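Local coordinates for protein SeqA (Vibrio cholerae, PDB 3SK7) that negatively regulates the initiation of DNA replication, probably by binding pairs of hemimethylated GATC sequences in the origin region so that initiation occurs once per chromosome per cell cycle, at residues Asn22-Phe27 with Ser89-Met94; Arg53-Asp58 with Val95-Val100. All blocks are in the same frame, centred on the assembly; numbering follows the deposited sequence.

Contact 1: Asn22-Phe27 with Ser89-Met94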
loop_
_atom_site.group_PDB
_atom_site.type_symbol
_atom_site.label_atom_id
_atom_site.label_comp_id
_atom_site.label_asym_id
_atom_site.label_seq_id
_atom_site.Cartn_x
_atom_site.Cartn_y
_atom_site.Cartn_z
ATOM N N ASN A 22 -0.621 -11.922 -8.914
ATOM C CA ASN A 22 -1.890 -11.278 -8.675
ATOM C C ASN A 22 -1.730 -9.893 -8.060
ATOM O O ASN A 22 -0.898 -9.666 -7.164
ATOM C CB ASN A 22 -2.763 -12.154 -7.781
ATOM C CG ASN A 22 -3.025 -13.522 -8.385
ATOM O OD1 ASN A 22 -3.977 -13.699 -9.132
ATOM N ND2 ASN A 22 -2.194 -14.487 -8.053
ATOM N N ALA A 23 -2.571 -8.987 -8.529
ATOM C CA ALA A 23 -2.508 -7.586 -8.107
ATOM C C ALA A 23 -2.644 -7.397 -6.609
ATOM O O ALA A 23 -1.948 -6.582 -6.014
ATOM C CB ALA A 23 -3.568 -6.775 -8.807
ATOM N N ILE A 24 -3.524 -8.166 -5.992
ATOM C CA ILE A 24 -3.785 -7.980 -4.568
ATOM C C ILE A 24 -2.506 -8.197 -3.736
ATOM O O ILE A 24 -2.234 -7.469 -2.784
ATOM C CB ILE A 24 -4.904 -8.884 -4.058
ATOM C CG1 ILE A 24 -5.135 -8.673 -2.570
ATOM C CG2 ILE A 24 -4.608 -10.353 -4.334
ATOM C CD1 ILE A 24 -5.574 -7.323 -2.223
ATOM N N ASP A 25 -1.704 -9.182 -4.127
ATOM C CA ASP A 25 -0.528 -9.523 -3.360
ATOM C C ASP A 25 0.592 -8.527 -3.609
ATOM O O ASP A 25 1.340 -8.193 -2.700
ATOM C CB ASP A 25 -0.067 -10.932 -3.679
ATOM C CG ASP A 25 -1.109 -11.973 -3.287
ATOM O OD1 ASP A 25 -1.644 -11.935 -2.138
ATOM O OD2 ASP A 25 -1.401 -12.797 -4.146
ATOM N N ARG A 26 0.664 -8.000 -4.834
ATOM C CA ARG A 26 1.633 -6.997 -5.126
ATOM C C ARG A 26 1.272 -5.720 -4.353
ATOM O O ARG A 26 2.138 -5.083 -3.743
ATOM C CB ARG A 26 1.648 -6.705 -6.606
ATOM C CG ARG A 26 2.154 -7.875 -7.422
ATOM C CD ARG A 26 2.579 -7.476 -8.821
ATOM N NE ARG A 26 1.439 -7.164 -9.662
ATOM C CZ ARG A 26 0.821 -8.054 -10.433
ATOM N NH1 ARG A 26 1.216 -9.308 -10.440
ATOM N NH2 ARG A 26 -0.210 -7.706 -11.190
ATOM N N PHE A 27 -0.013 -5.366 -4.382
ATOM C CA PHE A 27 -0.564 -4.234 -3.621
ATOM C C PHE A 27 -0.182 -4.363 -2.149
ATOM O O PHE A 27 0.349 -3.436 -1.533
ATOM C CB PHE A 27 -2.072 -4.217 -3.825
ATOM C CG PHE A 27 -2.833 -3.196 -3.019
ATOM C CD1 PHE A 27 -2.704 -1.849 -3.274
ATOM C CD2 PHE A 27 -3.729 -3.599 -2.060
ATOM C CE1 PHE A 27 -3.469 -0.921 -2.591
ATOM C CE2 PHE A 27 -4.484 -2.669 -1.379
ATOM C CZ PHE A 27 -4.342 -1.335 -1.641
ATOM N N SER A 89 -7.054 -0.264 -10.787
ATOM C CA SER A 89 -6.936 1.188 -10.918
ATOM C C SER A 89 -7.059 1.891 -9.573
ATOM O O SER A 89 -6.290 2.822 -9.246
ATOM C CB SER A 89 -7.980 1.718 -11.891
ATOM O OG SER A 89 -7.706 1.242 -13.192
ATOM N N ARG A 90 -8.016 1.452 -8.776
ATOM C CA ARG A 90 -8.233 2.048 -7.465
ATOM C C ARG A 90 -7.050 1.734 -6.530
ATOM O O ARG A 90 -6.592 2.598 -5.763
ATOM C CB ARG A 90 -9.527 1.515 -6.878
ATOM C CG ARG A 90 -9.760 1.942 -5.463
ATOM C CD ARG A 90 -9.768 3.440 -5.317
ATOM N NE ARG A 90 -10.721 4.055 -6.230
ATOM C CZ ARG A 90 -10.827 5.361 -6.425
ATOM N NH1 ARG A 90 -11.725 5.822 -7.290
ATOM N NH2 ARG A 90 -10.030 6.193 -5.758
ATOM N N LYS A 91 -6.545 0.506 -6.603
ATOM C CA LYS A 91 -5.365 0.138 -5.813
ATOM C C LYS A 91 -4.174 1.059 -6.166
ATOM O O LYS A 91 -3.410 1.501 -5.282
ATOM C CB LYS A 91 -4.979 -1.316 -6.057
ATOM C CG LYS A 91 -5.892 -2.316 -5.371
ATOM C CD LYS A 91 -5.473 -3.733 -5.730
ATOM C CE LYS A 91 -6.378 -4.787 -5.079
ATOM N NZ LYS A 91 -7.811 -4.748 -5.581
ATOM N N GLN A 92 -4.010 1.335 -7.459
ATOM C CA GLN A 92 -2.939 2.227 -7.905
ATOM C C GLN A 92 -3.116 3.613 -7.297
ATOM O O GLN A 92 -2.156 4.232 -6.809
ATOM C CB GLN A 92 -2.923 2.289 -9.441
ATOM C CG GLN A 92 -2.440 1.012 -10.102
ATOM C CD GLN A 92 -2.655 0.996 -11.588
ATOM O OE1 GLN A 92 -3.593 1.591 -12.118
ATOM N NE2 GLN A 92 -1.811 0.267 -12.268
ATOM N N GLN A 93 -4.346 4.118 -7.331
ATOM C CA GLN A 93 -4.605 5.448 -6.785
ATOM C C GLN A 93 -4.341 5.529 -5.297
ATOM O O GLN A 93 -3.861 6.537 -4.792
ATOM C CB GLN A 93 -6.066 5.848 -7.052
ATOM C CG GLN A 93 -6.362 6.050 -8.522
ATOM C CD GLN A 93 -7.818 6.421 -8.798
ATOM O OE1 GLN A 93 -8.703 6.123 -8.002
ATOM N NE2 GLN A 93 -8.062 7.089 -9.923
ATOM N N MET A 94 -4.677 4.470 -4.587
ATOM C CA MET A 94 -4.451 4.423 -3.141
ATOM C C MET A 94 -2.957 4.459 -2.819
ATOM O O MET A 94 -2.509 5.187 -1.918
ATOM C CB MET A 94 -5.077 3.164 -2.560
ATOM C CG MET A 94 -6.595 3.131 -2.724
ATOM S SD MET A 94 -7.364 1.520 -2.445
ATOM C CE MET A 94 -6.937 1.384 -0.731
#

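Contact 2: Arg53-Asp58 with Val95-Val100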
loop_
_atom_site.group_PDB
_atom_site.type_symbol
_atom_site.label_atom_id
_atom_site.label_comp_id
_atom_site.label_asym_id
_atom_site.label_seq_id
_atom_site.Cartn_x
_atom_site.Cartn_y
_atom_site.Cartn_z
ATOM N N ARG A 53 -13.849 8.831 1.560
ATOM C CA ARG A 53 -13.873 7.422 1.928
ATOM C C ARG A 53 -12.655 7.047 2.768
ATOM O O ARG A 53 -11.552 7.519 2.530
ATOM C CB ARG A 53 -13.942 6.532 0.678
ATOM N N VAL A 54 -12.887 6.215 3.770
ATOM C CA VAL A 54 -11.819 5.629 4.574
ATOM C C VAL A 54 -11.293 4.403 3.853
ATOM O O VAL A 54 -12.057 3.508 3.520
ATOM C CB VAL A 54 -12.335 5.202 5.984
ATOM C CG1 VAL A 54 -11.212 4.624 6.841
ATOM C CG2 VAL A 54 -12.932 6.386 6.691
ATOM N N TYR A 55 -9.986 4.367 3.632
ATOM C CA TYR A 55 -9.349 3.245 2.997
ATOM C C TYR A 55 -8.584 2.378 3.983
ATOM O O TYR A 55 -8.487 1.165 3.771
ATOM C CB TYR A 55 -8.370 3.742 1.923
ATOM C CG TYR A 55 -9.008 4.329 0.712
ATOM C CD1 TYR A 55 -10.025 3.664 0.051
ATOM C CD2 TYR A 55 -8.583 5.537 0.208
ATOM C CE1 TYR A 55 -10.622 4.202 -1.089
ATOM C CE2 TYR A 55 -9.173 6.084 -0.931
ATOM C CZ TYR A 55 -10.196 5.404 -1.560
ATOM O OH TYR A 55 -10.795 5.929 -2.684
ATOM N N PHE A 56 -8.029 2.984 5.024
ATOM C CA PHE A 56 -7.172 2.307 5.974
ATOM C C PHE A 56 -7.710 2.464 7.390
ATOM O O PHE A 56 -8.333 3.487 7.729
ATOM C CB PHE A 56 -5.772 2.890 5.943
ATOM C CG PHE A 56 -5.087 2.749 4.615
ATOM C CD1 PHE A 56 -5.133 3.762 3.676
ATOM C CD2 PHE A 56 -4.392 1.595 4.314
ATOM C CE1 PHE A 56 -4.516 3.610 2.442
ATOM C CE2 PHE A 56 -3.760 1.443 3.092
ATOM C CZ PHE A 56 -3.815 2.443 2.165
ATOM N N ALA A 57 -7.395 1.472 8.214
ATOM C CA ALA A 57 -7.669 1.548 9.634
ATOM C C ALA A 57 -6.633 0.745 10.396
ATOM O O ALA A 57 -5.839 0.031 9.786
ATOM C CB ALA A 57 -9.075 1.051 9.957
ATOM N N ASP A 58 -6.661 0.823 11.722
ATOM C CA ASP A 58 -5.815 -0.024 12.564
ATOM C C ASP A 58 -6.559 -1.233 13.106
ATOM O O ASP A 58 -6.048 -1.958 13.953
ATOM C CB ASP A 58 -5.117 0.769 13.675
ATOM C CG ASP A 58 -6.035 1.099 14.826
ATOM O OD1 ASP A 58 -7.267 1.045 14.649
ATOM O OD2 ASP A 58 -5.515 1.433 15.912
ATOM N N VAL A 95 -2.188 3.657 -3.556
ATOM C CA VAL A 95 -0.747 3.628 -3.337
ATOM C C VAL A 95 -0.103 4.982 -3.700
ATOM O O VAL A 95 0.781 5.471 -3.001
ATOM C CB VAL A 95 -0.089 2.491 -4.131
ATOM C CG1 VAL A 95 1.416 2.669 -4.191
ATOM C CG2 VAL A 95 -0.422 1.147 -3.527
ATOM N N GLU A 96 -0.565 5.581 -4.785
ATOM C CA GLU A 96 -0.069 6.890 -5.144
ATOM C C GLU A 96 -0.333 7.918 -4.045
ATOM O O GLU A 96 0.558 8.675 -3.680
ATOM C CB GLU A 96 -0.722 7.366 -6.449
ATOM C CG GLU A 96 -0.346 8.791 -6.828
ATOM C CD GLU A 96 -1.044 9.282 -8.064
ATOM O OE1 GLU A 96 -2.160 8.796 -8.400
ATOM O OE2 GLU A 96 -0.474 10.188 -8.688
ATOM N N GLN A 97 -1.559 7.945 -3.529
ATOM C CA GLN A 97 -1.915 8.890 -2.479
ATOM C C GLN A 97 -0.998 8.737 -1.277
ATOM O O GLN A 97 -0.459 9.745 -0.706
ATOM C CB GLN A 97 -3.370 8.692 -2.043
ATOM C CG GLN A 97 -4.385 9.193 -3.055
ATOM C CD GLN A 97 -5.800 8.679 -2.824
ATOM O OE1 GLN A 97 -6.151 8.207 -1.739
ATOM N NE2 GLN A 97 -6.626 8.774 -3.864
ATOM N N VAL A 98 -0.784 7.490 -0.873
ATOM C CA VAL A 98 0.087 7.229 0.254
ATOM C C VAL A 98 1.533 7.681 -0.024
ATOM O O VAL A 98 2.171 8.352 0.810
ATOM C CB VAL A 98 0.065 5.737 0.613
ATOM C CG1 VAL A 98 1.164 5.379 1.597
ATOM C CG2 VAL A 98 -1.299 5.334 1.192
ATOM N N MET A 99 2.056 7.302 -1.185
ATOM C CA MET A 99 3.444 7.580 -1.488
ATOM C C MET A 99 3.682 9.072 -1.687
ATOM O O MET A 99 4.723 9.587 -1.299
ATOM C CB MET A 99 3.898 6.805 -2.725
ATOM C CG MET A 99 4.073 5.325 -2.474
ATOM S SD MET A 99 4.833 4.415 -3.833
ATOM C CE MET A 99 6.491 5.003 -3.691
ATOM N N VAL A 100 2.722 9.772 -2.287
ATOM C CA VAL A 100 2.840 11.219 -2.422
ATOM C C VAL A 100 2.910 11.880 -1.051
ATOM O O VAL A 100 3.764 12.775 -0.815
ATOM C CB VAL A 100 1.651 11.801 -3.219
ATOM C CG1 VAL A 100 1.588 13.292 -3.054
ATOM C CG2 VAL A 100 1.785 11.467 -4.681
#

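Contact 1: Asn22-Phe27 with Ser89-Met94
Lys91 lays the aliphatic part of its side chain across the Phe27 ring, where segments of helices 23-37 and 88-101 run almost parallel (axes 5° apart, closest approach 10.8 Å). The chief interaction is CH-pi: Lys91 CG sits 3.8 Å from the centroid of the Phe27 ring, nearly on the ring normal. With Phe27 CG anti to the backbone N (chi1 175°), the ring is laid against the Lys91 side chain, and Lys91 CB lies 3.6 Å from Phe27 CD1.

Van der Waals contacts extend this. Lys91 CE meets Ile24 CD1 at 3.9 Å, and Met94 CE comes to the ring's edge, 3.9 Å from Phe27 CZ. The Met94 sulfur stands obliquely to the ring, a Met-aromatic contact. Phe27 and Met94 also touch Val82 of strand 81-82, so the two helices meet here against the small sheet.

The lysine chain runs straight until chi4 (65°), where it bends; NZ is hydrogen-bonded to Asn86 OD1, while its cation-pi attraction to Phe27 is long and weak at most.

Lysine suits this buried place because its methylenes serve as hydrophobic surface while its ammonium finds a polar partner. No hydrogen bond joins the segments, so the contact rests on dispersion and on burying carbon.

Contact 2: Arg53-Asp58 with Val95-Val100
Gln97 and Val98, neighbours on helix 88-101, meet Tyr55, just before the short strand 56-57, and Phe56, its first residue, so that two consecutive residues of each segment make the contact. The backbones stay well apart, with 10.5 Å between Phe56 CA and Val98 CA, and large aromatic side chains suit a gap of this width.

Val95, first in the helical segment, points away from the loop and strand. Two residues on, Gln97 directs its side chain to Tyr55. Its CG is anti to the carbonyl carbon (chi1 -73°) and the chain is extended beyond it, which carries the amide out to the ring: in the conformer described (a second exists, so the contact is tentative) Gln97 OE1 lies 3.8 Å from Tyr55 CE2. Ring and amide planes are 38° apart and the oxygen approaches obliquely, without a hydrogen bond. A long polar side chain fits this exposed margin, since its methylenes can span the distance while its amide remains compatible with water.

Val98 makes the deeper contact. Its CG2 methyl, anti to the carbonyl carbon, comes 3.9 Å from Phe56 CE1 and 4.0 Å from Phe56 CZ, meeting the far end of the ring obliquely. Valine's compact branches suit this buried side of the helix.

Strand 56-57 is an outer strand of the small antiparallel sheet, tied to its middle strand by backbone hydrogen bonding between Ala57 and Trp81. From there Phe56 reaches Leu31 of helix 23-37 and Thr46 and Met47 of helix 39-47, with Thr46 also touching Val98. Val95 touches Phe27 and Ile30 of helix 23-37, and Met99 touches Leu34 of that helix and Ile109 and Val112 of helix 106-114, so helix 88-101 has the sheet edge and these helices as neighbours.

Overall arrangement
Helix 88-101 carries both contacts on successive turns: residues 89-94 serve contact 1 and residues 95-100 serve contact 2, with the two centres about 12 Å apart. Contact 1 joins this helix to helix 23-37, and contact 2 joins it to the edge of the small sheet. The two meet directly. Phe27 CD1 packs 3.8 Å from Val95 CG2, and Met94 CE lies 3.8 Å from Tyr55 CB, so Met94 touches an aromatic residue from each contact. Along the chain the four segments alternate, so 22-27 and 53-58, distant from each other in sequence, meet the same late helix. Both contacts lie near the chain's centre and serve as structural packing within the SeqA C-terminal domain.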